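Local coordinates for protein alanine racemase (PDB 3E6E) that belongs to the alanine racemase family, joining a TIM-barrel N-terminal domain to a C-terminal domain, and binds DCS in this structure, at residues T105-Q109 with R139-L143; P126-K132 with F161-F167; V133-M137 with Q184-F188. The protein carries 1 engineered substitution. All blocks are in the same frame, centred on the assembly; numbering follows the deposited sequence.

Interaction 1: residues T105-Q109 with R139-L143. With DCS (D-[3-hydroxy-2-methyl-5-phosphonooxymethyl-pyridin-4-ylmethyl]-N,O-cycloserylamide), chain D.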
ATOM      1  N   THR A 105     -19.643  11.946  12.906  1.00 22.67           N
ATOM      2  CA  THR A 105     -19.705  11.146  14.112  1.00 22.32           C
ATOM      3  C   THR A 105     -19.234  12.042  15.237  1.00 20.53           C
ATOM      4  O   THR A 105     -18.421  12.928  15.023  1.00 19.48           O
ATOM      5  CB  THR A 105     -18.782   9.916  14.000  1.00 23.40           C
ATOM      6  OG1 THR A 105     -19.203   9.117  12.883  1.00 24.59           O
ATOM      7  CG2 THR A 105     -18.836   9.079  15.275  1.00 21.81           C
ATOM      8  N   VAL A 106     -19.770  11.832  16.427  1.00 21.27           N
ATOM      9  CA  VAL A 106     -19.377  12.621  17.588  1.00 23.58           C
ATOM     10  C   VAL A 106     -19.299  11.675  18.777  1.00 23.71           C
ATOM     11  O   VAL A 106     -20.260  10.966  19.080  1.00 23.38           O
ATOM     12  CB  VAL A 106     -20.394  13.774  17.858  1.00 24.39           C
ATOM     13  CG1 VAL A 106     -21.799  13.284  17.678  1.00 25.78           C
ATOM     14  CG2 VAL A 106     -20.216  14.301  19.263  1.00 25.36           C
ATOM     15  N   ALA A 107     -18.146  11.651  19.439  1.00 23.94           N
ATOM     16  CA  ALA A 107     -17.953  10.749  20.565  1.00 23.63           C
ATOM     17  C   ALA A 107     -17.617  11.428  21.890  1.00 24.53           C
ATOM     18  O   ALA A 107     -17.132  10.781  22.819  1.00 26.02           O
ATOM     19  CB  ALA A 107     -16.876   9.738  20.215  1.00 22.33           C
ATOM     20  N   THR A 108     -17.865  12.727  21.982  1.00 24.97           N
ATOM     21  CA  THR A 108     -17.604  13.453  23.216  1.00 26.25           C
ATOM     22  C   THR A 108     -18.474  14.697  23.349  1.00 26.76           C
ATOM     23  O   THR A 108     -18.926  15.267  22.361  1.00 26.60           O
ATOM     24  CB  THR A 108     -16.128  13.869  23.329  1.00 26.71           C
ATOM     25  OG1 THR A 108     -15.666  14.345  22.058  1.00 27.27           O
ATOM     26  CG2 THR A 108     -15.276  12.699  23.796  1.00 25.51           C
ATOM     27  N   GLN A 109     -18.702  15.109  24.589  1.00 29.01           N
ATOM     28  CA  GLN A 109     -19.523  16.282  24.887  1.00 28.43           C
ATOM     29  C   GLN A 109     -18.719  17.512  24.537  1.00 28.50           C
ATOM     30  O   GLN A 109     -19.224  18.442  23.916  1.00 28.77           O
ATOM     31  CB  GLN A 109     -19.886  16.299  26.380  1.00 29.33           C
ATOM     32  CG  GLN A 109     -20.866  17.387  26.825  1.00 29.49           C
ATOM     33  CD  GLN A 109     -22.228  17.259  26.169  1.00 27.97           C
ATOM     34  OE1 GLN A 109     -22.868  16.204  26.234  1.00 27.88           O
ATOM     35  NE2 GLN A 109     -22.679  18.337  25.529  1.00 26.73           N
ATOM     36  N   ARG A 139     -12.627   1.943  20.792  1.00 26.83           N
ATOM     37  CA  ARG A 139     -11.892   2.870  19.941  1.00 28.20           C
ATOM     38  C   ARG A 139     -12.400   4.307  20.122  1.00 28.58           C
ATOM     39  O   ARG A 139     -11.607   5.205  20.387  1.00 29.38           O
ATOM     40  CB  ARG A 139     -11.993   2.449  18.472  1.00 28.58           C
ATOM     41  CG  ARG A 139     -13.412   2.318  17.992  1.00 32.58           C
ATOM     42  CD  ARG A 139     -13.518   2.714  16.544  1.00 32.20           C
ATOM     43  NE  ARG A 139     -12.776   1.815  15.676  1.00 28.91           N
ATOM     44  CZ  ARG A 139     -13.271   1.334  14.543  1.00 28.60           C
ATOM     45  NH1 ARG A 139     -14.495   1.679  14.164  1.00 25.42           N
ATOM     46  NH2 ARG A 139     -12.552   0.503  13.799  1.00 28.29           N
ATOM     47  N   ILE A 140     -13.707   4.528  19.964  1.00 28.92           N
ATOM     48  CA  ILE A 140     -14.304   5.861  20.146  1.00 28.81           C
ATOM     49  C   ILE A 140     -15.760   5.753  20.575  1.00 29.27           C
ATOM     50  O   ILE A 140     -16.415   4.737  20.320  1.00 30.06           O
ATOM     51  CB  ILE A 140     -14.317   6.712  18.857  1.00 28.08           C
ATOM     52  CG1 ILE A 140     -15.060   5.958  17.751  1.00 29.30           C
ATOM     53  CG2 ILE A 140     -12.913   7.118  18.474  1.00 26.40           C
ATOM     54  CD1 ILE A 140     -15.410   6.826  16.556  1.00 29.95           C
ATOM     55  N   GLY A 141     -16.264   6.811  21.209  1.00 29.68           N
ATOM     56  CA  GLY A 141     -17.653   6.827  21.636  1.00 29.68           C
ATOM     57  C   GLY A 141     -17.896   7.039  23.116  1.00 28.82           C
ATOM     58  O   GLY A 141     -16.978   6.929  23.932  1.00 27.80           O
ATOM     59  N   PHE A 142     -19.147   7.352  23.454  1.00 28.17           N
ATOM     60  CA  PHE A 142     -19.552   7.573  24.837  1.00 26.86           C
ATOM     61  C   PHE A 142     -19.606   6.231  25.535  1.00 25.79           C
ATOM     62  O   PHE A 142     -20.198   5.279  25.009  1.00 24.78           O
ATOM     63  CB  PHE A 142     -20.938   8.228  24.906  1.00 27.91           C
ATOM     64  CG  PHE A 142     -21.004   9.591  24.272  1.00 28.85           C
ATOM     65  CD1 PHE A 142     -21.631   9.773  23.043  1.00 28.12           C
ATOM     66  CD2 PHE A 142     -20.402  10.687  24.887  1.00 29.14           C
ATOM     67  CE1 PHE A 142     -21.653  11.025  22.433  1.00 28.65           C
ATOM     68  CE2 PHE A 142     -20.418  11.945  24.285  1.00 30.35           C
ATOM     69  CZ  PHE A 142     -21.043  12.114  23.054  1.00 29.55           C
ATOM     70  N   LEU A 143     -19.004   6.159  26.720  1.00 24.19           N
ATOM     71  CA  LEU A 143     -18.977   4.920  27.489  1.00 24.25           C
ATOM     72  C   LEU A 143     -20.261   4.557  28.253  1.00 25.25           C
ATOM     73  O   LEU A 143     -20.618   3.387  28.328  1.00 24.35           O
ATOM     74  CB  LEU A 143     -17.790   4.937  28.454  1.00 23.76           C
ATOM     75  CG  LEU A 143     -16.403   4.746  27.822  1.00 24.38           C
ATOM     76  CD1 LEU A 143     -16.150   5.812  26.773  1.00 26.40           C
ATOM     77  CD2 LEU A 143     -15.341   4.821  28.894  1.00 23.01           C
TER
HETATM   78  N1  DCS D 372     -19.072   0.582  10.651  1.00 29.63           N
HETATM   79  C2  DCS D 372     -17.905   1.146  11.264  1.00 29.64           C
HETATM   80  C2A DCS D 372     -18.021   2.141  12.403  1.00 31.69           C
HETATM   81  C3  DCS D 372     -16.659   0.739  10.774  1.00 29.97           C
HETATM   82  O3  DCS D 372     -15.510   1.225  11.293  1.00 30.58           O
HETATM   83  C4  DCS D 372     -16.614  -0.220   9.682  1.00 30.89           C
HETATM   84  C4A DCS D 372     -15.270  -0.675   9.147  1.00 34.27           C
HETATM   85  C5  DCS D 372     -17.869  -0.735   9.130  1.00 28.15           C
HETATM   86  C6  DCS D 372     -19.054  -0.320   9.626  1.00 28.49           C
HETATM   87  C5A DCS D 372     -17.925  -1.737   8.003  1.00 26.89           C
HETATM   88  O4P DCS D 372     -17.391  -2.979   8.470  1.00 27.14           O
HETATM   89  P   DCS D 372     -17.261  -4.310   7.605  1.00 25.04           P
HETATM   90  O1P DCS D 372     -18.608  -4.687   7.222  1.00 26.02           O
HETATM   91  O2P DCS D 372     -16.413  -4.040   6.448  1.00 24.66           O
HETATM   92  O3P DCS D 372     -16.669  -5.332   8.461  1.00 25.99           O
HETATM   93  N   DCS D 372     -14.444  -1.296  10.258  1.00 37.03           N
HETATM   94  CA  DCS D 372     -13.158  -1.794  10.008  1.00 37.37           C
HETATM   95  C   DCS D 372     -11.936  -1.156  10.375  1.00 38.21           C
HETATM   96  O   DCS D 372     -11.821   0.054  10.995  1.00 39.09           O
HETATM   97  ND  DCS D 372     -10.938  -1.928  10.019  1.00 37.84           N
HETATM   98  OG  DCS D 372     -11.451  -3.060   9.420  1.00 37.75           O
HETATM   99  CB  DCS D 372     -12.798  -2.972   9.415  1.00 38.26           C

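Interaction 2: residues P126-K132 with F161-F167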
ATOM      1  N   PRO A 126     -28.577  22.574   9.364  1.00 38.01           N
ATOM      2  CA  PRO A 126     -28.248  21.910  10.633  1.00 35.83           C
ATOM      3  C   PRO A 126     -27.111  20.924  10.475  1.00 34.01           C
ATOM      4  O   PRO A 126     -26.923  20.353   9.403  1.00 35.91           O
ATOM      5  CB  PRO A 126     -29.540  21.187  11.001  1.00 35.34           C
ATOM      6  CG  PRO A 126     -30.596  21.986  10.317  1.00 36.93           C
ATOM      7  CD  PRO A 126     -29.967  22.286   8.985  1.00 36.72           C
ATOM      8  N   LEU A 127     -26.358  20.721  11.550  1.00 31.74           N
ATOM      9  CA  LEU A 127     -25.247  19.790  11.529  1.00 29.17           C
ATOM     10  C   LEU A 127     -25.796  18.393  11.782  1.00 28.82           C
ATOM     11  O   LEU A 127     -26.149  18.057  12.915  1.00 28.96           O
ATOM     12  CB  LEU A 127     -24.220  20.138  12.610  1.00 27.55           C
ATOM     13  CG  LEU A 127     -23.001  19.202  12.700  1.00 25.46           C
ATOM     14  CD1 LEU A 127     -22.122  19.398  11.478  1.00 24.25           C
ATOM     15  CD2 LEU A 127     -22.205  19.482  13.963  1.00 24.87           C
ATOM     16  N   ARG A 128     -25.877  17.592  10.719  1.00 27.46           N
ATOM     17  CA  ARG A 128     -26.379  16.220  10.803  1.00 26.82           C
ATOM     18  C   ARG A 128     -25.356  15.386  11.580  1.00 25.18           C
ATOM     19  O   ARG A 128     -24.333  14.993  11.022  1.00 25.92           O
ATOM     20  CB  ARG A 128     -26.559  15.646   9.388  1.00 27.48           C
ATOM     21  CG  ARG A 128     -26.990  16.686   8.350  1.00 29.03           C
ATOM     22  CD  ARG A 128     -27.129  16.090   6.947  1.00 32.70           C
ATOM     23  NE  ARG A 128     -28.483  15.642   6.618  1.00 34.95           N
ATOM     24  CZ  ARG A 128     -29.472  16.453   6.244  1.00 36.92           C
ATOM     25  NH1 ARG A 128     -29.260  17.758   6.149  1.00 38.17           N
ATOM     26  NH2 ARG A 128     -30.673  15.961   5.959  1.00 37.97           N
ATOM     27  N   VAL A 129     -25.626  15.126  12.860  1.00 23.86           N
ATOM     28  CA  VAL A 129     -24.702  14.361  13.700  1.00 22.48           C
ATOM     29  C   VAL A 129     -25.193  12.978  14.092  1.00 21.37           C
ATOM     30  O   VAL A 129     -26.381  12.740  14.203  1.00 20.52           O
ATOM     31  CB  VAL A 129     -24.358  15.099  15.033  1.00 22.18           C
ATOM     32  CG1 VAL A 129     -24.133  16.582  14.780  1.00 22.53           C
ATOM     33  CG2 VAL A 129     -25.450  14.871  16.051  1.00 19.81           C
ATOM     34  N   HIS A 130     -24.248  12.071  14.302  1.00 22.93           N
ATOM     35  CA  HIS A 130     -24.535  10.708  14.728  1.00 23.68           C
ATOM     36  C   HIS A 130     -23.717  10.530  16.005  1.00 25.38           C
ATOM     37  O   HIS A 130     -22.502  10.778  16.013  1.00 27.53           O
ATOM     38  CB  HIS A 130     -24.090   9.695  13.665  1.00 21.97           C
ATOM     39  CG  HIS A 130     -25.016   9.595  12.492  1.00 21.73           C
ATOM     40  ND1 HIS A 130     -25.774   8.471  12.238  1.00 22.17           N
ATOM     41  CD2 HIS A 130     -25.294  10.467  11.493  1.00 21.63           C
ATOM     42  CE1 HIS A 130     -26.477   8.657  11.134  1.00 21.33           C
ATOM     43  NE2 HIS A 130     -26.204   9.860  10.662  1.00 20.81           N
ATOM     44  N   LEU A 131     -24.378  10.127  17.086  1.00 24.88           N
ATOM     45  CA  LEU A 131     -23.699   9.947  18.364  1.00 24.78           C
ATOM     46  C   LEU A 131     -23.212   8.525  18.555  1.00 24.20           C
ATOM     47  O   LEU A 131     -24.005   7.620  18.781  1.00 25.71           O
ATOM     48  CB  LEU A 131     -24.639  10.345  19.510  1.00 23.72           C
ATOM     49  CG  LEU A 131     -24.706  11.823  19.922  1.00 23.28           C
ATOM     50  CD1 LEU A 131     -24.709  12.709  18.706  1.00 23.26           C
ATOM     51  CD2 LEU A 131     -25.963  12.057  20.760  1.00 23.41           C
ATOM     52  N   LYS A 132     -21.905   8.317  18.473  1.00 24.15           N
ATOM     53  CA  LYS A 132     -21.392   6.962  18.645  1.00 23.84           C
ATOM     54  C   LYS A 132     -21.134   6.634  20.109  1.00 22.49           C
ATOM     55  O   LYS A 132     -20.400   7.339  20.805  1.00 20.53           O
ATOM     56  CB  LYS A 132     -20.097   6.727  17.843  1.00 24.47           C
ATOM     57  CG  LYS A 132     -19.688   5.232  17.820  1.00 27.61           C
ATOM     58  CD  LYS A 132     -18.286   4.954  17.256  1.00 28.01           C
ATOM     59  CE  LYS A 132     -17.939   3.452  17.335  1.00 27.74           C
ATOM     60  NZ  LYS A 132     -16.558   3.119  16.855  1.00 24.65           N
ATOM     61  N   PHE A 161     -27.855  21.833  15.434  1.00 31.70           N
ATOM     62  CA  PHE A 161     -27.585  20.424  15.195  1.00 29.05           C
ATOM     63  C   PHE A 161     -28.865  19.798  14.645  1.00 28.49           C
ATOM     64  O   PHE A 161     -29.861  20.486  14.433  1.00 27.77           O
ATOM     65  CB  PHE A 161     -27.224  19.721  16.510  1.00 25.62           C
ATOM     66  CG  PHE A 161     -26.004  20.278  17.193  1.00 24.71           C
ATOM     67  CD1 PHE A 161     -24.737  20.112  16.637  1.00 25.04           C
ATOM     68  CD2 PHE A 161     -26.117  20.952  18.400  1.00 23.15           C
ATOM     69  CE1 PHE A 161     -23.609  20.608  17.273  1.00 23.83           C
ATOM     70  CE2 PHE A 161     -24.990  21.453  19.044  1.00 24.03           C
ATOM     71  CZ  PHE A 161     -23.734  21.281  18.480  1.00 24.20           C
ATOM     72  N   LEU A 162     -28.827  18.489  14.417  1.00 28.46           N
ATOM     73  CA  LEU A 162     -30.001  17.757  13.962  1.00 27.27           C
ATOM     74  C   LEU A 162     -30.106  16.399  14.649  1.00 27.19           C
ATOM     75  O   LEU A 162     -31.195  15.964  15.023  1.00 27.58           O
ATOM     76  CB  LEU A 162     -29.965  17.575  12.443  1.00 25.34           C
ATOM     77  CG  LEU A 162     -30.993  16.611  11.849  1.00 24.45           C
ATOM     78  CD1 LEU A 162     -32.395  16.961  12.324  1.00 21.13           C
ATOM     79  CD2 LEU A 162     -30.921  16.616  10.330  1.00 22.42           C
ATOM     80  N   TRP A 163     -28.967  15.735  14.812  1.00 26.28           N
ATOM     81  CA  TRP A 163     -28.941  14.377  15.341  1.00 27.20           C
ATOM     82  C   TRP A 163     -29.611  13.280  14.521  1.00 26.96           C
ATOM     83  O   TRP A 163     -30.704  12.821  14.856  1.00 28.06           O
ATOM     84  CB  TRP A 163     -29.556  14.334  16.741  1.00 26.58           C
ATOM     85  CG  TRP A 163     -29.450  12.994  17.402  1.00 26.92           C
ATOM     86  CD1 TRP A 163     -28.393  12.130  17.341  1.00 27.45           C
ATOM     87  CD2 TRP A 163     -30.434  12.362  18.227  1.00 28.34           C
ATOM     88  NE1 TRP A 163     -28.663  11.001  18.076  1.00 28.70           N
ATOM     89  CE2 TRP A 163     -29.910  11.118  18.632  1.00 28.64           C
ATOM     90  CE3 TRP A 163     -31.712  12.722  18.670  1.00 28.37           C
ATOM     91  CZ2 TRP A 163     -30.615  10.238  19.451  1.00 27.31           C
ATOM     92  CZ3 TRP A 163     -32.410  11.847  19.482  1.00 27.60           C
ATOM     93  CH2 TRP A 163     -31.860  10.621  19.864  1.00 26.58           C
ATOM     94  N   GLU A 164     -28.950  12.863  13.446  1.00 26.12           N
ATOM     95  CA  GLU A 164     -29.528  11.953  12.493  1.00 25.61           C
ATOM     96  C   GLU A 164     -29.608  10.559  13.063  1.00 24.90           C
ATOM     97  O   GLU A 164     -30.432   9.761  12.622  1.00 26.06           O
ATOM     98  CB  GLU A 164     -28.692  11.945  11.226  1.00 27.59           C
ATOM     99  CG  GLU A 164     -29.474  12.242   9.987  1.00 27.98           C
ATOM    100  CD  GLU A 164     -28.571  12.470   8.814  1.00 29.02           C
ATOM    101  OE1 GLU A 164     -27.859  11.517   8.423  1.00 27.36           O
ATOM    102  OE2 GLU A 164     -28.569  13.609   8.297  1.00 30.59           O
ATOM    103  N   GLY A 165     -28.753  10.248  14.034  1.00 23.18           N
ATOM    104  CA  GLY A 165     -28.816   8.913  14.604  1.00 22.52           C
ATOM    105  C   GLY A 165     -27.829   8.534  15.684  1.00 21.98           C
ATOM    106  O   GLY A 165     -26.972   9.321  16.072  1.00 23.18           O
ATOM    107  N   ILE A 166     -27.992   7.321  16.193  1.00 21.23           N
ATOM    108  CA  ILE A 166     -27.101   6.762  17.199  1.00 21.55           C
ATOM    109  C   ILE A 166     -26.673   5.422  16.628  1.00 22.23           C
ATOM    110  O   ILE A 166     -27.378   4.812  15.822  1.00 21.66           O
ATOM    111  CB  ILE A 166     -27.787   6.466  18.572  1.00 21.42           C
ATOM    112  CG1 ILE A 166     -29.255   6.856  18.532  1.00 22.47           C
ATOM    113  CG2 ILE A 166     -27.052   7.162  19.697  1.00 19.98           C
ATOM    114  CD1 ILE A 166     -30.131   5.740  18.039  1.00 26.25           C
ATOM    115  N   PHE A 167     -25.511   4.962  17.055  1.00 23.43           N
ATOM    116  CA  PHE A 167     -24.994   3.690  16.589  1.00 22.39           C
ATOM    117  C   PHE A 167     -23.772   3.296  17.391  1.00 21.14           C
ATOM    118  O   PHE A 167     -23.179   4.114  18.112  1.00 20.58           O
ATOM    119  CB  PHE A 167     -24.589   3.799  15.123  1.00 21.06           C
ATOM    120  CG  PHE A 167     -23.380   4.642  14.903  1.00 21.34           C
ATOM    121  CD1 PHE A 167     -22.158   4.062  14.573  1.00 22.83           C
ATOM    122  CD2 PHE A 167     -23.451   6.015  15.053  1.00 21.19           C
ATOM    123  CE1 PHE A 167     -21.017   4.853  14.395  1.00 23.04           C
ATOM    124  CE2 PHE A 167     -22.326   6.811  14.880  1.00 21.81           C
ATOM    125  CZ  PHE A 167     -21.104   6.231  14.550  1.00 23.10           C
TER

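Interaction 3: residues V133-M137 with Q184-F188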
ATOM      1  N   VAL A 133     -21.749   5.551  20.565  1.00 20.96           N
ATOM      2  CA  VAL A 133     -21.567   5.084  21.925  1.00 20.75           C
ATOM      3  C   VAL A 133     -20.666   3.834  21.907  1.00 19.98           C
ATOM      4  O   VAL A 133     -20.900   2.900  21.144  1.00 18.61           O
ATOM      5  CB  VAL A 133     -22.941   4.782  22.593  1.00 19.28           C
ATOM      6  CG1 VAL A 133     -23.912   4.256  21.570  1.00 22.75           C
ATOM      7  CG2 VAL A 133     -22.779   3.781  23.711  1.00 20.58           C
ATOM      8  N   ASP A 134     -19.616   3.848  22.722  1.00 20.06           N
ATOM      9  CA  ASP A 134     -18.706   2.721  22.795  1.00 20.45           C
ATOM     10  C   ASP A 134     -19.365   1.732  23.704  1.00 22.12           C
ATOM     11  O   ASP A 134     -19.775   2.096  24.799  1.00 23.84           O
ATOM     12  CB  ASP A 134     -17.366   3.115  23.403  1.00 20.58           C
ATOM     13  CG  ASP A 134     -16.402   1.928  23.520  1.00 19.97           C
ATOM     14  OD1 ASP A 134     -16.840   0.761  23.389  1.00 17.31           O
ATOM     15  OD2 ASP A 134     -15.205   2.178  23.762  1.00 18.57           O
ATOM     16  N   THR A 135     -19.435   0.479  23.262  1.00 23.37           N
ATOM     17  CA  THR A 135     -20.090  -0.575  24.020  1.00 23.87           C
ATOM     18  C   THR A 135     -19.217  -1.817  24.143  1.00 25.50           C
ATOM     19  O   THR A 135     -19.633  -2.847  24.680  1.00 25.64           O
ATOM     20  CB  THR A 135     -21.410  -0.947  23.322  1.00 23.84           C
ATOM     21  OG1 THR A 135     -21.143  -1.353  21.970  1.00 22.43           O
ATOM     22  CG2 THR A 135     -22.339   0.265  23.295  1.00 21.68           C
ATOM     23  N   GLY A 136     -17.991  -1.714  23.640  1.00 26.61           N
ATOM     24  CA  GLY A 136     -17.256  -2.877  23.179  1.00 29.32           C
ATOM     25  C   GLY A 136     -16.451  -2.595  21.926  1.00 31.70           C
ATOM     26  O   GLY A 136     -16.983  -2.099  20.933  1.00 34.93           O
ATOM     27  N   MET A 137     -15.162  -2.912  21.973  1.00 31.14           N
ATOM     28  CA  MET A 137     -14.273  -2.678  20.841  1.00 31.06           C
ATOM     29  C   MET A 137     -13.327  -1.514  21.113  1.00 30.14           C
ATOM     30  O   MET A 137     -12.212  -1.473  20.595  1.00 32.55           O
ATOM     31  CB  MET A 137     -15.083  -2.412  19.570  1.00 30.32           C
ATOM     32  CG  MET A 137     -14.326  -1.639  18.502  1.00 32.95           C
ATOM     33  SD  MET A 137     -13.617  -2.712  17.238  1.00 33.36           S
ATOM     34  CE  MET A 137     -12.585  -1.550  16.348  1.00 33.22           C
ATOM     35  N   GLN A 184     -22.164  -6.492  24.085  1.00 24.99           N
ATOM     36  CA  GLN A 184     -22.253  -5.182  23.446  1.00 24.77           C
ATOM     37  C   GLN A 184     -23.699  -4.840  23.154  1.00 23.67           C
ATOM     38  O   GLN A 184     -24.133  -3.724  23.393  1.00 23.59           O
ATOM     39  CB  GLN A 184     -21.428  -5.128  22.155  1.00 23.70           C
ATOM     40  CG  GLN A 184     -19.920  -5.141  22.396  1.00 23.55           C
ATOM     41  CD  GLN A 184     -19.125  -4.851  21.144  1.00 22.67           C
ATOM     42  OE1 GLN A 184     -19.186  -3.748  20.599  1.00 19.90           O
ATOM     43  NE2 GLN A 184     -18.370  -5.844  20.681  1.00 21.34           N
ATOM     44  N   ALA A 185     -24.448  -5.808  22.648  1.00 23.63           N
ATOM     45  CA  ALA A 185     -25.850  -5.574  22.352  1.00 24.39           C
ATOM     46  C   ALA A 185     -26.556  -5.098  23.628  1.00 24.93           C
ATOM     47  O   ALA A 185     -27.353  -4.152  23.603  1.00 23.75           O
ATOM     48  CB  ALA A 185     -26.488  -6.851  21.831  1.00 23.88           C
ATOM     49  N   GLY A 186     -26.245  -5.758  24.740  1.00 25.20           N
ATOM     50  CA  GLY A 186     -26.834  -5.387  26.010  1.00 25.40           C
ATOM     51  C   GLY A 186     -26.566  -3.932  26.356  1.00 26.16           C
ATOM     52  O   GLY A 186     -27.500  -3.154  26.532  1.00 27.13           O
ATOM     53  N   ARG A 187     -25.293  -3.557  26.442  1.00 25.77           N
ATOM     54  CA  ARG A 187     -24.916  -2.188  26.767  1.00 24.56           C
ATOM     55  C   ARG A 187     -25.585  -1.168  25.848  1.00 24.57           C
ATOM     56  O   ARG A 187     -25.895  -0.056  26.270  1.00 25.21           O
ATOM     57  CB  ARG A 187     -23.394  -2.008  26.685  1.00 24.74           C
ATOM     58  CG  ARG A 187     -22.572  -2.768  27.731  1.00 26.54           C
ATOM     59  CD  ARG A 187     -21.075  -2.476  27.565  1.00 28.93           C
ATOM     60  NE  ARG A 187     -20.236  -3.245  28.488  1.00 32.66           N
ATOM     61  CZ  ARG A 187     -18.904  -3.171  28.538  1.00 32.63           C
ATOM     62  NH1 ARG A 187     -18.248  -2.363  27.713  1.00 33.53           N
ATOM     63  NH2 ARG A 187     -18.226  -3.895  29.421  1.00 29.02           N
ATOM     64  N   PHE A 188     -25.809  -1.536  24.592  1.00 23.77           N
ATOM     65  CA  PHE A 188     -26.430  -0.608  23.660  1.00 22.30           C
ATOM     66  C   PHE A 188     -27.928  -0.546  23.884  1.00 24.66           C
ATOM     67  O   PHE A 188     -28.593   0.386  23.426  1.00 26.81           O
ATOM     68  CB  PHE A 188     -26.151  -1.005  22.210  1.00 17.83           C
ATOM     69  CG  PHE A 188     -26.572   0.039  21.213  1.00 13.68           C
ATOM     70  CD1 PHE A 188     -25.928   1.270  21.164  1.00 12.28           C
ATOM     71  CD2 PHE A 188     -27.626  -0.194  20.351  1.00 10.35           C
ATOM     72  CE1 PHE A 188     -26.334   2.250  20.268  1.00 13.01           C
ATOM     73  CE2 PHE A 188     -28.037   0.776  19.455  1.00  9.24           C
ATOM     74  CZ  PHE A 188     -27.396   1.997  19.412  1.00 11.12           C
TER
HETATM   75  O   HOH W   1     -18.233   0.277  26.231  1.00 16.55           O

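Interaction 1: residues T105-Q109 with R139-L143
Towards segment 105-109, the Phe142 ring packs chiefly against main chain rather than side chains: Ala107 C lies over one face, 3.7 Å from Phe142 CZ, and Gln109 N sits at the ring edge, 3.6 Å from Phe142 CE2. Thr108 CA, 3.4 Å from Phe142 CE2, is nearer still. The ring thus rests where strand 103-106 ends and the chain turns into helix 109-117, with Thr108 at the N-cap position. Beside it the backbones almost touch: the CA atoms of Ala107 and Gly141 are 4.1 Å apart, and Ala107 CB comes to 3.2 Å from Gly141 N. Gly141 has phi/psi of 122/165°, angles at which a CB would jam against the carbonyl O of Ile140. The row continues with Ala107 CB 4.2 Å from Ile140 CB, and Thr105 CG2 4.3 Å from Ile140 CD1. The Arg139 side chain turns instead to DCS, giving a hydrogen bond from NH1 to DCS O3 (3.1 Å, 160°) and a weak one from NH2 to DCS O (2.9 Å, 125°). The segments' direct contact is therefore apolar and backbone packing, while both are hydrogen-bonded to TIM-barrel strand 129-132, and the guanidinium of Arg139 is spent on the ligand.

Interaction 2: residues P126-K132 with F161-F167
Leu131 occupies the middle of the apolar face, its CB 4.0 Å from Ile166 CG2 and its CD1 4.0 Å from Trp163 CD1. Val129 extends the patch through CG2 to Trp163 CB (4.2 Å) and through CG1 to Phe161 CD1 (4.0 Å), where Leu127 CD2 also arrives, 3.7 Å from Phe161 CD1. Helix 145-158 packs on this side, touching Leu131, Phe161 and Trp163. It is the crossover helix of a beta-alpha-beta unit whose strands 129-132 and 165-167 are parallel neighbours in the TIM barrel, with axes 4.6 Å apart and 27° from parallel. Leu131 N donates to Gly165 O (2.9 Å, 153°), while Val129 O receives weak bonds from Glu164 N (2.7 Å) and Gly165 N (3.4 Å), at the point where the register slips by one residue. Across the sheet from Leu131, Lys132 CG makes a CH-pi contact 4.0 Å from the Phe167 ring centroid, 27° off its normal. On that same face Glu164 takes a hydrogen bond from His130 NE2 to OE1 (3.2 Å, 162°); His130 ND1 pairs with His203. Farther out, Glu164 OE2 forms a salt bridge with Arg128 NE (2.6 Å), and Arg128 NH1 has a second carboxylate partner in Asp101.

Interaction 3: residues V133-M137 with Q184-F188
Thr135 lies along the side of helix 179-193 and overlaps two of its residues, its CB 4.0 Å from Arg187 CB and its CG2 4.2 Å from Phe188 CB. Its carbonyl oxygen comes closer still, with Thr135 O 3.2 Å from both Gln184 CG and Arg187 CD. These distances explain why Thr135 loses 103 Å² to the helix, about a third of the 323 Å² buried in the whole contact. Its hydroxyl, however, has its hydrogen-bonding partner in Thr168. At one end Val133 CG1 meets Phe188 CE1 at 3.4 Å, near the plane of the ring and so against its edge. At the other, Gly136 passes so near Gln184 that a CB on it would fall 2.1 Å from Gln184 CG; its phi/psi of 142/127° would also push a CB into the preceding carbonyl. The loop is shaped from within by an Asx turn, in which Gly136 N donates to Asp134 OD1 (2.7 Å, 177°). Water 1 adds a weak link, donating to Asp134 O (2.8 Å) and accepting from Arg187 NH1 (3.0 Å). Arg187 also reaches out of the chain to a salt bridge with Glu263 of the second subunit. Met137 packs on Cys313 of that subunit, and the Met137 side chain lies about 6 Å from DCS. Such a loop, leaving the C-terminal end of one barrel strand and packing on the helix of the following beta-alpha unit beside a bound ligand, typifies the mouth of a TIM barrel, here at a dimer interface.

All three interactions lie in the N-terminal TIM-barrel domain, and their segments alternate along the chain: 105-109, 126-132, 133-137, 139-143, 161-167, then 184-188. The centre of interaction 1 is about 12 Å from those of interactions 2 and 3, which are about 18 Å apart. Strands 103-106, 129-132 and 165-167 are successive neighbours in the parallel sheet, so interactions 1 and 2 share it. The loop after 129-132 supplies a segment to both interactions 1 and 3. Probable hydrogen bonds tie the sites: Phe142 N to Lys132 O (2.9 Å), Asp134 N to Phe142 O (2.8 Å) and Val133 N to Phe167 O (3.2 Å). Strand pairing thereby connects directly to a loop touching both DCS and the second subunit.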